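Local coordinates for initiator protein NS1 (Human bocavirus, PDB 4KW3) that probably binds and nicks viral replication origins to start rolling-circle DNA replication, the nicking being the task of this N-terminal origin-recognition domain, at residues 43-48 and 66-71; 47-52 and 221-226; 87-92 and 134-139; 80-85 and 114-119. All coordinates share one frame; numbering follows the deposited sequence.

Interaction 1: 43-48 and 66-71; sequences EQSMIQ and LISLED
The helix of 43-48 faces the C-terminal part of helix 60-69 with S45 and L69 opposite each other, their CA atoms 7.6 Å apart. L69 carries most of the contact from its side: its side chain leaves the backbone toward 43-48, and both methyls at the fork lie against S45 CB, so the serine is met on its methylene carbon. L69 CD2 is 3.9 Å from S45 CB, while L69 CD1 alone also meets M46, at 3.9 Å from M46 SD. M46 starts out with its CB directed away from L69. Its chi1 (-61°) and chi2 (-51°) together bring the sulfur round to the leucine, and the M46 and L69 side chains cross at a slant. The polar groups contribute little. S45 OG and S68 OG stand 4.2 Å apart without a hydrogen bond, and S68 OG is instead bonded to the backbone O of L65, earlier in its own helix. M46 and L69 are both buried; L69 also reaches I219 and T42, and M46 touches H35 and S220. Small and free of hydrogen bonds between the two segments, this is side-chain packing between neighbouring helices, at the periphery of the nickase domain and away from its predicted metal and nuclease sites.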
loop_
_atom_site.group_PDB
_atom_site.type_symbol
_atom_site.label_atom_id
_atom_site.label_comp_id
_atom_site.label_asym_id
_atom_site.label_seq_id
_atom_site.Cartn_x
_atom_site.Cartn_y
_atom_site.Cartn_z
ATOM N N GLU A 43 -13.732 2.965 -13.216
ATOM C CA GLU A 43 -13.354 4.283 -13.722
ATOM C C GLU A 43 -14.505 5.275 -13.653
ATOM O O GLU A 43 -14.291 6.446 -13.366
ATOM C CB GLU A 43 -12.719 4.230 -15.121
ATOM C CG GLU A 43 -13.195 3.122 -15.993
ATOM C CD GLU A 43 -12.365 1.859 -15.885
ATOM O OE1 GLU A 43 -11.324 1.783 -16.569
ATOM O OE2 GLU A 43 -12.784 0.934 -15.161
ATOM N N GLN A 44 -15.725 4.794 -13.857
ATOM C CA GLN A 44 -16.888 5.668 -13.772
ATOM C C GLN A 44 -17.198 6.026 -12.330
ATOM O O GLN A 44 -17.476 7.186 -12.020
ATOM C CB GLN A 44 -18.111 5.020 -14.406
ATOM C CG GLN A 44 -19.238 5.990 -14.605
ATOM C CD GLN A 44 -18.816 7.195 -15.427
ATOM O OE1 GLN A 44 -19.221 8.325 -15.143
ATOM N NE2 GLN A 44 -17.996 6.962 -16.455
ATOM N N SER A 45 -17.143 5.024 -11.455
ATOM C CA SER A 45 -17.328 5.262 -10.035
ATOM C C SER A 45 -16.375 6.350 -9.513
ATOM O O SER A 45 -16.808 7.237 -8.777
ATOM C CB SER A 45 -17.125 3.968 -9.254
ATOM O OG SER A 45 -18.214 3.082 -9.433
ATOM N N MET A 46 -15.103 6.305 -9.923
ATOM C CA MET A 46 -14.118 7.309 -9.514
ATOM C C MET A 46 -14.523 8.713 -9.935
ATOM O O MET A 46 -14.387 9.666 -9.161
ATOM C CB MET A 46 -12.720 7.009 -10.090
ATOM C CG MET A 46 -12.108 5.680 -9.653
ATOM S SD MET A 46 -12.116 5.432 -7.866
ATOM C CE MET A 46 -10.738 6.466 -7.374
ATOM N N ILE A 47 -15.044 8.844 -11.149
ATOM C CA ILE A 47 -15.481 10.153 -11.624
ATOM C C ILE A 47 -16.647 10.713 -10.811
ATOM O O ILE A 47 -16.623 11.873 -10.400
ATOM C CB ILE A 47 -15.870 10.101 -13.110
ATOM C CG1 ILE A 47 -14.634 9.748 -13.939
ATOM C CG2 ILE A 47 -16.436 11.443 -13.566
ATOM C CD1 ILE A 47 -14.878 9.647 -15.397
ATOM N N GLN A 48 -17.648 9.876 -10.571
ATOM C CA GLN A 48 -18.820 10.266 -9.804
ATOM C C GLN A 48 -18.430 10.707 -8.402
ATOM O O GLN A 48 -19.021 11.633 -7.841
ATOM C CB GLN A 48 -19.783 9.087 -9.724
ATOM C CG GLN A 48 -21.231 9.469 -9.791
ATOM C CD GLN A 48 -22.097 8.271 -10.072
ATOM O OE1 GLN A 48 -21.620 7.264 -10.609
ATOM N NE2 GLN A 48 -23.372 8.358 -9.699
ATOM N N LEU A 66 -18.906 4.374 -2.368
ATOM C CA LEU A 66 -17.820 3.893 -1.519
ATOM C C LEU A 66 -17.976 2.426 -1.151
ATOM O O LEU A 66 -16.995 1.682 -1.142
ATOM C CB LEU A 66 -17.681 4.756 -0.264
ATOM C CG LEU A 66 -17.171 6.155 -0.582
ATOM C CD1 LEU A 66 -17.210 7.017 0.644
ATOM C CD2 LEU A 66 -15.747 6.069 -1.169
ATOM N N ILE A 67 -19.194 2.008 -0.824
ATOM C CA ILE A 67 -19.450 0.586 -0.603
ATOM C C ILE A 67 -19.100 -0.255 -1.843
ATOM O O ILE A 67 -18.499 -1.325 -1.714
ATOM C CB ILE A 67 -20.912 0.308 -0.157
ATOM C CG1 ILE A 67 -21.110 0.778 1.277
ATOM C CG2 ILE A 67 -21.192 -1.171 -0.142
ATOM C CD1 ILE A 67 -20.151 0.078 2.249
ATOM N N SER A 68 -19.388 0.246 -3.043
ATOM C CA SER A 68 -19.143 -0.588 -4.205
ATOM C C SER A 68 -17.646 -0.604 -4.535
ATOM O O SER A 68 -17.155 -1.528 -5.173
ATOM C CB SER A 68 -19.952 -0.138 -5.432
ATOM O OG SER A 68 -19.411 1.024 -6.026
ATOM N N LEU A 69 -16.931 0.428 -4.117
ATOM C CA LEU A 69 -15.509 0.541 -4.417
ATOM C C LEU A 69 -14.613 -0.181 -3.433
ATOM O O LEU A 69 -13.428 -0.324 -3.685
ATOM C CB LEU A 69 -15.107 2.013 -4.452
ATOM C CG LEU A 69 -15.497 2.714 -5.745
ATOM C CD1 LEU A 69 -15.180 4.217 -5.692
ATOM C CD2 LEU A 69 -14.790 2.024 -6.878
ATOM N N GLU A 70 -15.205 -0.704 -2.366
ATOM C CA GLU A 70 -14.469 -1.028 -1.139
ATOM C C GLU A 70 -13.145 -1.792 -1.238
ATOM O O GLU A 70 -12.165 -1.374 -0.604
ATOM C CB GLU A 70 -15.415 -1.714 -0.154
ATOM C CG GLU A 70 -14.810 -2.038 1.188
ATOM C CD GLU A 70 -15.671 -3.004 1.973
ATOM O OE1 GLU A 70 -16.870 -3.133 1.632
ATOM O OE2 GLU A 70 -15.159 -3.630 2.926
ATOM N N ASP A 71 -13.060 -2.859 -2.023
ATOM C CA ASP A 71 -11.744 -3.521 -2.176
ATOM C C ASP A 71 -11.189 -3.443 -3.601
ATOM O O ASP A 71 -10.285 -4.182 -3.961
ATOM C CB ASP A 71 -11.805 -4.981 -1.718
ATOM C CG ASP A 71 -12.007 -5.121 -0.216
ATOM O OD1 ASP A 71 -11.719 -4.169 0.547
ATOM O OD2 ASP A 71 -12.505 -6.185 0.207
#

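Interaction 2: 47-52 and 221-226; sequences IQLRNC and SYSKPD
R50 and Y222 lie alongside one another, pointing the same way, where 47-52 passes the loop ahead of helix 225-228; the nearest CA atoms are those of R50 and S223, 5.6 Å apart. The more extensive packing is this pair, and it sits at the partly exposed rim of the contact. The arginine runs extended from CG to NE, its methylenes passing the tyrosine CB, and R50 NE sits 3.4 Å from Y222 CB. Farther out, R50 NH2 comes to 3.2 Å from Y222 CD2. The guanidinium presents its edge to this ring carbon, and the two planes are inclined by 42°, far from a parallel stack.

The inner part is sparser. Here the buried L49 touches a single residue of 221-226: with its CG anti to the backbone N (chi1 -171°), the side chain carries L49 CD2 to 3.7 Å from S223 OG and 4.0 Å from S223 CB. L49 also packs on L66 of helix 60-69, and S223 on C228.

No hydrogen bond or salt bridge joins the two segments. The Y222 hydroxyl has weak hydrogen-bond partners elsewhere, K28 O and E31 N. With no hydrogen-bond acceptor for R50 in 221-226, the contact is probably mainly van der Waals, made by the arginine chain and the edge of its guanidinium.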
loop_
_atom_site.group_PDB
_atom_site.type_symbol
_atom_site.label_atom_id
_atom_site.label_comp_id
_atom_site.label_asym_id
_atom_site.label_seq_id
_atom_site.Cartn_x
_atom_site.Cartn_y
_atom_site.Cartn_z
ATOM N N ILE A 47 -15.044 8.844 -11.149
ATOM C CA ILE A 47 -15.481 10.153 -11.624
ATOM C C ILE A 47 -16.647 10.713 -10.811
ATOM O O ILE A 47 -16.623 11.873 -10.400
ATOM C CB ILE A 47 -15.870 10.101 -13.110
ATOM C CG1 ILE A 47 -14.634 9.748 -13.939
ATOM C CG2 ILE A 47 -16.436 11.443 -13.566
ATOM C CD1 ILE A 47 -14.878 9.647 -15.397
ATOM N N GLN A 48 -17.648 9.876 -10.571
ATOM C CA GLN A 48 -18.820 10.266 -9.804
ATOM C C GLN A 48 -18.430 10.707 -8.402
ATOM O O GLN A 48 -19.021 11.633 -7.841
ATOM C CB GLN A 48 -19.783 9.087 -9.724
ATOM C CG GLN A 48 -21.231 9.469 -9.791
ATOM C CD GLN A 48 -22.097 8.271 -10.072
ATOM O OE1 GLN A 48 -21.620 7.264 -10.609
ATOM N NE2 GLN A 48 -23.372 8.358 -9.699
ATOM N N LEU A 49 -17.404 10.061 -7.860
ATOM C CA LEU A 49 -16.927 10.340 -6.517
ATOM C C LEU A 49 -16.480 11.797 -6.350
ATOM O O LEU A 49 -16.620 12.357 -5.253
ATOM C CB LEU A 49 -15.780 9.403 -6.142
ATOM C CG LEU A 49 -15.371 9.490 -4.677
ATOM C CD1 LEU A 49 -16.494 8.971 -3.813
ATOM C CD2 LEU A 49 -14.092 8.768 -4.414
ATOM N N ARG A 50 -15.938 12.394 -7.422
ATOM C CA ARG A 50 -15.487 13.796 -7.411
ATOM C C ARG A 50 -16.585 14.760 -6.983
ATOM O O ARG A 50 -16.292 15.803 -6.408
ATOM C CB ARG A 50 -14.969 14.259 -8.774
ATOM C CG ARG A 50 -13.805 13.494 -9.331
ATOM C CD ARG A 50 -13.246 14.188 -10.572
ATOM N NE ARG A 50 -12.075 13.477 -11.095
ATOM C CZ ARG A 50 -12.114 12.580 -12.080
ATOM N NH1 ARG A 50 -13.264 12.317 -12.682
ATOM N NH2 ARG A 50 -11.001 11.967 -12.483
ATOM N N ASN A 51 -17.842 14.403 -7.250
ATOM C CA ASN A 51 -18.966 15.310 -7.037
ATOM C C ASN A 51 -19.643 15.118 -5.685
ATOM O O ASN A 51 -20.707 15.680 -5.425
ATOM C CB ASN A 51 -20.006 15.136 -8.146
ATOM C CG ASN A 51 -19.395 15.158 -9.527
ATOM O OD1 ASN A 51 -18.553 16.004 -9.832
ATOM N ND2 ASN A 51 -19.813 14.221 -10.377
ATOM N N CYS A 52 -19.030 14.316 -4.824
ATOM C CA CYS A 52 -19.647 13.964 -3.556
ATOM C C CYS A 52 -19.391 14.988 -2.455
ATOM O O CYS A 52 -18.316 15.585 -2.381
ATOM C CB CYS A 52 -19.148 12.596 -3.096
ATOM S SG CYS A 52 -19.773 11.191 -4.028
ATOM N N SER A 221 -6.701 11.316 -5.708
ATOM C CA SER A 221 -6.181 12.668 -5.750
ATOM C C SER A 221 -7.308 13.669 -6.000
ATOM O O SER A 221 -7.188 14.836 -5.637
ATOM C CB SER A 221 -5.161 12.795 -6.876
ATOM O OG SER A 221 -4.061 11.931 -6.664
ATOM N N TYR A 222 -8.405 13.208 -6.604
ATOM C CA TYR A 222 -9.519 14.087 -6.955
ATOM C C TYR A 222 -10.655 13.939 -5.966
ATOM O O TYR A 222 -11.797 14.290 -6.249
ATOM C CB TYR A 222 -10.012 13.816 -8.381
ATOM C CG TYR A 222 -8.889 13.706 -9.382
ATOM C CD1 TYR A 222 -7.857 14.638 -9.410
ATOM C CD2 TYR A 222 -8.841 12.657 -10.281
ATOM C CE1 TYR A 222 -6.817 14.531 -10.317
ATOM C CE2 TYR A 222 -7.811 12.542 -11.192
ATOM C CZ TYR A 222 -6.800 13.479 -11.205
ATOM O OH TYR A 222 -5.778 13.353 -12.118
ATOM N N SER A 223 -10.335 13.423 -4.793
ATOM C CA SER A 223 -11.317 13.315 -3.732
ATOM C C SER A 223 -10.707 13.861 -2.443
ATOM O O SER A 223 -9.559 14.312 -2.432
ATOM C CB SER A 223 -11.756 11.860 -3.571
ATOM O OG SER A 223 -12.863 11.748 -2.698
ATOM N N LYS A 224 -11.460 13.788 -1.355
ATOM C CA LYS A 224 -11.052 14.370 -0.079
ATOM C C LYS A 224 -11.261 13.361 1.042
ATOM O O LYS A 224 -12.188 12.547 0.998
ATOM C CB LYS A 224 -11.858 15.643 0.224
ATOM C CG LYS A 224 -11.788 16.729 -0.835
ATOM C CD LYS A 224 -10.402 17.380 -0.872
ATOM C CE LYS A 224 -10.350 18.552 -1.858
ATOM N NZ LYS A 224 -9.151 19.416 -1.655
ATOM N N PRO A 225 -10.398 13.417 2.056
ATOM C CA PRO A 225 -10.465 12.496 3.186
ATOM C C PRO A 225 -11.801 12.550 3.910
ATOM O O PRO A 225 -12.289 11.521 4.385
ATOM C CB PRO A 225 -9.358 12.996 4.111
ATOM C CG PRO A 225 -8.434 13.727 3.250
ATOM C CD PRO A 225 -9.225 14.300 2.126
ATOM N N ASP A 226 -12.373 13.740 4.028
ATOM C CA ASP A 226 -13.656 13.878 4.720
ATOM C C ASP A 226 -14.834 13.322 3.883
ATOM O O ASP A 226 -15.950 13.158 4.398
ATOM C CB ASP A 226 -13.885 15.309 5.228
ATOM C CG ASP A 226 -13.731 16.331 4.144
ATOM O OD1 ASP A 226 -13.108 16.003 3.109
ATOM O OD2 ASP A 226 -14.228 17.455 4.325
#

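Interaction 3: 87-92 and 134-139; sequences TTLMSH and CAQFYG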
loop_
_atom_site.group_PDB
_atom_site.type_symbol
_atom_site.label_atom_id
_atom_site.label_comp_id
_atom_site.label_asym_id
_atom_site.label_seq_id
_atom_site.Cartn_x
_atom_site.Cartn_y
_atom_site.Cartn_z
ATOM N N THR A 87 4.709 -11.880 -0.383
ATOM C CA THR A 87 4.503 -13.308 -0.199
ATOM C C THR A 87 5.460 -14.080 -1.092
ATOM O O THR A 87 6.133 -15.009 -0.643
ATOM C CB THR A 87 3.043 -13.684 -0.535
ATOM O OG1 THR A 87 2.187 -13.193 0.507
ATOM C CG2 THR A 87 2.885 -15.144 -0.602
ATOM N N THR A 88 5.506 -13.699 -2.364
ATOM C CA THR A 88 6.446 -14.307 -3.285
ATOM C C THR A 88 7.888 -14.134 -2.782
ATOM O O THR A 88 8.672 -15.091 -2.814
ATOM C CB THR A 88 6.296 -13.731 -4.696
ATOM O OG1 THR A 88 4.955 -13.949 -5.153
ATOM C CG2 THR A 88 7.294 -14.394 -5.678
ATOM N N LEU A 89 8.220 -12.929 -2.302
ATOM C CA LEU A 89 9.554 -12.650 -1.766
ATOM C C LEU A 89 9.926 -13.604 -0.644
ATOM O O LEU A 89 10.979 -14.245 -0.706
ATOM C CB LEU A 89 9.669 -11.225 -1.246
ATOM C CG LEU A 89 11.009 -10.924 -0.541
ATOM C CD1 LEU A 89 12.176 -10.808 -1.500
ATOM C CD2 LEU A 89 10.901 -9.650 0.276
ATOM N N MET A 90 9.054 -13.719 0.362
ATOM C CA MET A 90 9.327 -14.592 1.507
ATOM C C MET A 90 9.393 -16.049 1.067
ATOM O O MET A 90 10.159 -16.850 1.597
ATOM C CB MET A 90 8.286 -14.413 2.604
ATOM C CG MET A 90 8.395 -13.069 3.259
ATOM S SD MET A 90 10.090 -12.734 3.783
ATOM C CE MET A 90 10.180 -13.653 5.318
ATOM N N SER A 91 8.565 -16.376 0.088
ATOM C CA SER A 91 8.573 -17.686 -0.520
ATOM C C SER A 91 9.966 -18.049 -1.064
ATOM O O SER A 91 10.469 -19.152 -0.818
ATOM C CB SER A 91 7.536 -17.712 -1.639
ATOM O OG SER A 91 7.297 -19.020 -2.084
ATOM N N HIS A 92 10.587 -17.115 -1.782
ATOM C CA HIS A 92 11.948 -17.303 -2.264
ATOM C C HIS A 92 12.940 -17.408 -1.098
ATOM O O HIS A 92 13.756 -18.323 -1.063
ATOM C CB HIS A 92 12.381 -16.182 -3.221
ATOM C CG HIS A 92 11.696 -16.202 -4.554
ATOM N ND1 HIS A 92 10.504 -16.856 -4.776
ATOM C CD2 HIS A 92 12.042 -15.643 -5.739
ATOM C CE1 HIS A 92 10.145 -16.701 -6.038
ATOM N NE2 HIS A 92 11.060 -15.968 -6.643
ATOM N N CYS A 134 16.265 -5.171 -1.723
ATOM C CA CYS A 134 15.453 -4.125 -2.325
ATOM C C CYS A 134 15.154 -4.297 -3.823
ATOM O O CYS A 134 14.004 -4.212 -4.230
ATOM C CB CYS A 134 16.042 -2.734 -2.069
ATOM S SG CYS A 134 15.629 -2.056 -0.463
ATOM N N ALA A 135 16.174 -4.518 -4.645
ATOM C CA ALA A 135 15.947 -4.620 -6.090
ATOM C C ALA A 135 15.076 -5.827 -6.459
ATOM O O ALA A 135 14.159 -5.728 -7.285
ATOM C CB ALA A 135 17.269 -4.654 -6.843
ATOM N N GLN A 136 15.368 -6.956 -5.831
ATOM C CA GLN A 136 14.612 -8.173 -6.032
ATOM C C GLN A 136 13.147 -7.938 -5.661
ATOM O O GLN A 136 12.241 -8.295 -6.417
ATOM C CB GLN A 136 15.223 -9.284 -5.179
ATOM C CG GLN A 136 14.527 -10.619 -5.226
ATOM C CD GLN A 136 14.984 -11.558 -4.116
ATOM O OE1 GLN A 136 15.676 -11.149 -3.179
ATOM N NE2 GLN A 136 14.631 -12.833 -4.240
ATOM N N PHE A 137 12.933 -7.320 -4.502
ATOM C CA PHE A 137 11.602 -7.033 -3.990
ATOM C C PHE A 137 10.887 -6.108 -4.969
ATOM O O PHE A 137 9.729 -6.340 -5.325
ATOM C CB PHE A 137 11.697 -6.395 -2.602
ATOM C CG PHE A 137 10.428 -6.494 -1.784
ATOM C CD1 PHE A 137 9.252 -7.001 -2.337
ATOM C CD2 PHE A 137 10.413 -6.074 -0.458
ATOM C CE1 PHE A 137 8.083 -7.095 -1.581
ATOM C CE2 PHE A 137 9.251 -6.147 0.295
ATOM C CZ PHE A 137 8.083 -6.668 -0.263
ATOM N N TYR A 138 11.593 -5.067 -5.399
ATOM C CA TYR A 138 11.107 -4.116 -6.396
ATOM C C TYR A 138 10.636 -4.829 -7.667
ATOM O O TYR A 138 9.571 -4.513 -8.206
ATOM C CB TYR A 138 12.215 -3.126 -6.754
ATOM C CG TYR A 138 11.776 -1.937 -7.590
ATOM C CD1 TYR A 138 10.639 -1.201 -7.262
ATOM C CD2 TYR A 138 12.523 -1.527 -8.694
ATOM C CE1 TYR A 138 10.247 -0.098 -8.024
ATOM C CE2 TYR A 138 12.144 -0.443 -9.455
ATOM C CZ TYR A 138 11.003 0.266 -9.124
ATOM O OH TYR A 138 10.642 1.344 -9.891
ATOM N N GLY A 139 11.424 -5.793 -8.137
ATOM C CA GLY A 139 11.110 -6.496 -9.363
ATOM C C GLY A 139 9.892 -7.390 -9.236
ATOM O O GLY A 139 9.054 -7.450 -10.125
#
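L89 and F137 form the centre of a helix–helix contact in the HUH-type nuclease fold, where helices 74-94 and 134-149 pack on the same face of the central sheet. The short helical segments run more nearly antiparallel than parallel, with 132° between their N-to-C directions and a closest axis approach of 10.0 Å.

The apolar part is a CH-pi contact. A chi1 of 174° swings the L89 side chain out across the gap to meet F137 at about a right angle. Its CD2 methyl rests over the middle of one ring face, 3.7 Å from the F137 centroid and only 12° off the normal. The ring also engages Y18 of strand 15-21 edge-to-face, which ties the helix pair to the sheet beneath.

Around this core lie looser contacts of the polar side chains. Q136 stretches out beyond CG toward the other helix, and its OE1 is 3.9 Å from L89 CD1, the methyl not used on the ring. The same oxygen accepts a hydrogen bond from K93 NZ, a residue just past 87-92 on the same helix, so the amide is linked to helix 74-94 even though no hydrogen bond joins the two segments themselves. The remaining approach is between the amide nitrogen and the exposed imidazole: the amide and ring planes are turned 45° from each other, and Q136 NE2 stands 4.1 Å from H92 CD2.

Interaction 4: 80-85 and 114-119; sequences KAVYMA and LHCHII
V82 packs against C116 and I118, two alternate residues of strand 114-122 whose CB atoms point toward helix 74-94; the nearest CA atoms, of V82 and C116, are 7.6 Å apart.

The direct contact is wholly apolar, and the two methyls of V82 share it. A chi1 of 171° spreads them over two positions of the strand, with CG2 beside the backbone N and CG1 turned to its far side. V82 CG2 reaches C116 SG at 3.7 Å. V82 CG1 lies 3.4 Å from I118 CG1, with I118 CD1 slightly farther off, and the two side chains cross at a slant. All three residues are buried.

No hydrogen bond joins the two segments; the helix has its own backbone bonds, and the strand is bonded to its neighbours in the sheet, C116 to F20 and I118 to Y18 on one side, H115 to E108 and H117 to Q106 on the other. C116 takes the middle, hydrophobic position of the predicted RCR-2 motif, the His-hydrophobic-His signature of HUH nucleases. H115 and H117, with E108, are the predicted divalent-metal ligands.

The strand thus lies between strands 15-21 and 101-109 in the sheet, with helix 74-94 packed on the face opposite the side to which H117 CB is directed. V82 also touches V105 of strand 101-109 and I141 of helix 134-149, at a junction between the sheet and two helices.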
loop_
_atom_site.group_PDB
_atom_site.type_symbol
_atom_site.label_atom_id
_atom_site.label_comp_id
_atom_site.label_asym_id
_atom_site.label_seq_id
_atom_site.Cartn_x
_atom_site.Cartn_y
_atom_site.Cartn_z
ATOM N N LYS A 80 -2.881 -4.909 -2.803
ATOM C CA LYS A 80 -2.915 -6.373 -2.937
ATOM C C LYS A 80 -1.730 -6.894 -3.760
ATOM O O LYS A 80 -1.180 -7.952 -3.463
ATOM C CB LYS A 80 -4.218 -6.845 -3.580
ATOM C CG LYS A 80 -5.477 -6.486 -2.796
ATOM C CD LYS A 80 -6.740 -6.771 -3.607
ATOM C CE LYS A 80 -7.966 -6.154 -2.977
ATOM N NZ LYS A 80 -9.192 -6.480 -3.777
ATOM N N ALA A 81 -1.366 -6.153 -4.807
ATOM C CA ALA A 81 -0.253 -6.517 -5.670
ATOM C C ALA A 81 1.039 -6.613 -4.852
ATOM O O ALA A 81 1.756 -7.622 -4.908
ATOM C CB ALA A 81 -0.104 -5.500 -6.798
ATOM N N VAL A 82 1.318 -5.555 -4.093
ATOM C CA VAL A 82 2.495 -5.500 -3.243
ATOM C C VAL A 82 2.503 -6.633 -2.207
ATOM O O VAL A 82 3.538 -7.283 -1.998
ATOM C CB VAL A 82 2.617 -4.114 -2.551
ATOM C CG1 VAL A 82 3.712 -4.125 -1.516
ATOM C CG2 VAL A 82 2.895 -3.027 -3.582
ATOM N N TYR A 83 1.347 -6.893 -1.595
ATOM C CA TYR A 83 1.202 -8.007 -0.658
ATOM C C TYR A 83 1.542 -9.362 -1.322
ATOM O O TYR A 83 2.332 -10.153 -0.788
ATOM C CB TYR A 83 -0.207 -8.052 -0.037
ATOM C CG TYR A 83 -0.375 -9.207 0.924
ATOM C CD1 TYR A 83 -0.771 -10.459 0.477
ATOM C CD2 TYR A 83 -0.098 -9.055 2.275
ATOM C CE1 TYR A 83 -0.876 -11.525 1.350
ATOM C CE2 TYR A 83 -0.207 -10.111 3.149
ATOM C CZ TYR A 83 -0.599 -11.337 2.683
ATOM O OH TYR A 83 -0.711 -12.386 3.559
ATOM N N MET A 84 0.917 -9.650 -2.457
ATOM C CA MET A 84 1.281 -10.848 -3.204
ATOM C C MET A 84 2.797 -10.932 -3.501
ATOM O O MET A 84 3.413 -11.989 -3.315
ATOM C CB MET A 84 0.462 -10.962 -4.492
ATOM C CG MET A 84 -1.019 -11.332 -4.229
ATOM S SD MET A 84 -1.985 -11.600 -5.739
ATOM C CE MET A 84 -2.112 -9.945 -6.402
ATOM N N ALA A 85 3.384 -9.823 -3.952
ATOM C CA ALA A 85 4.811 -9.771 -4.226
ATOM C C ALA A 85 5.649 -10.077 -2.975
ATOM O O ALA A 85 6.664 -10.777 -3.068
ATOM C CB ALA A 85 5.199 -8.435 -4.836
ATOM N N LEU A 114 2.856 8.207 -4.831
ATOM C CA LEU A 114 1.964 7.078 -4.641
ATOM C C LEU A 114 2.791 5.913 -4.076
ATOM O O LEU A 114 3.547 5.263 -4.798
ATOM C CB LEU A 114 1.334 6.693 -5.988
ATOM C CG LEU A 114 0.502 5.410 -6.010
ATOM C CD1 LEU A 114 -0.646 5.536 -5.025
ATOM C CD2 LEU A 114 -0.032 5.115 -7.421
ATOM N N HIS A 115 2.668 5.643 -2.783
ATOM C CA HIS A 115 3.534 4.621 -2.221
ATOM C C HIS A 115 2.860 3.531 -1.399
ATOM O O HIS A 115 1.717 3.649 -0.999
ATOM C CB HIS A 115 4.726 5.245 -1.468
ATOM C CG HIS A 115 4.347 6.236 -0.425
ATOM N ND1 HIS A 115 5.012 7.433 -0.276
ATOM C CD2 HIS A 115 3.412 6.198 0.551
ATOM C CE1 HIS A 115 4.470 8.111 0.721
ATOM N NE2 HIS A 115 3.503 7.379 1.247
ATOM N N CYS A 116 3.591 2.452 -1.175
ATOM C CA CYS A 116 3.170 1.450 -0.222
ATOM C C CYS A 116 4.232 1.296 0.857
ATOM O O CYS A 116 5.434 1.282 0.561
ATOM C CB CYS A 116 2.997 0.115 -0.913
ATOM S SG CYS A 116 1.575 0.055 -1.937
ATOM N N HIS A 117 3.784 1.160 2.099
ATOM C CA HIS A 117 4.655 0.730 3.183
ATOM C C HIS A 117 4.412 -0.751 3.366
ATOM O O HIS A 117 3.249 -1.208 3.321
ATOM C CB HIS A 117 4.328 1.455 4.476
ATOM C CG HIS A 117 4.670 2.906 4.455
ATOM N ND1 HIS A 117 5.850 3.398 4.984
ATOM C CD2 HIS A 117 3.997 3.972 3.956
ATOM C CE1 HIS A 117 5.879 4.708 4.823
ATOM N NE2 HIS A 117 4.770 5.080 4.200
ATOM N N ILE A 118 5.507 -1.495 3.519
ATOM C CA ILE A 118 5.448 -2.928 3.774
ATOM C C ILE A 118 6.207 -3.240 5.054
ATOM O O ILE A 118 7.398 -2.954 5.159
ATOM C CB ILE A 118 6.120 -3.726 2.635
ATOM C CG1 ILE A 118 5.520 -3.340 1.287
ATOM C CG2 ILE A 118 6.048 -5.239 2.872
ATOM C CD1 ILE A 118 6.425 -2.494 0.445
ATOM N N ILE A 119 5.525 -3.825 6.026
ATOM C CA ILE A 119 6.222 -4.394 7.171
ATOM C C ILE A 119 6.205 -5.906 6.996
ATOM O O ILE A 119 5.144 -6.524 6.902
ATOM C CB ILE A 119 5.571 -4.019 8.528
ATOM C CG1 ILE A 119 5.344 -2.514 8.631
ATOM C CG2 ILE A 119 6.451 -4.465 9.671
ATOM C CD1 ILE A 119 4.453 -2.141 9.762
#

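How the interactions relate
The four contacts fall into two pairs. Interactions 1 and 2 share helix 43-49, with centres 10 Å apart, and touch where L66 CD2 lies 4.0 Å from L49 CD1. Interactions 3 and 4 share helix 74-94, with centres 11 Å apart; F137 CZ packs 4.0 Å from I118 CG2, so the ring that L89 CD2 covers on one face also rests on the strand. A probable hydrogen bond, D71 O to K80 NZ at 2.6 Å, connects interaction 1 to interaction 4. Interaction 4 holds two predicted metal ligands, and its C116 side chain is about 11 Å from that of the predicted nucleophile Y211; the F137 side chain lies about 10 Å from that of H117.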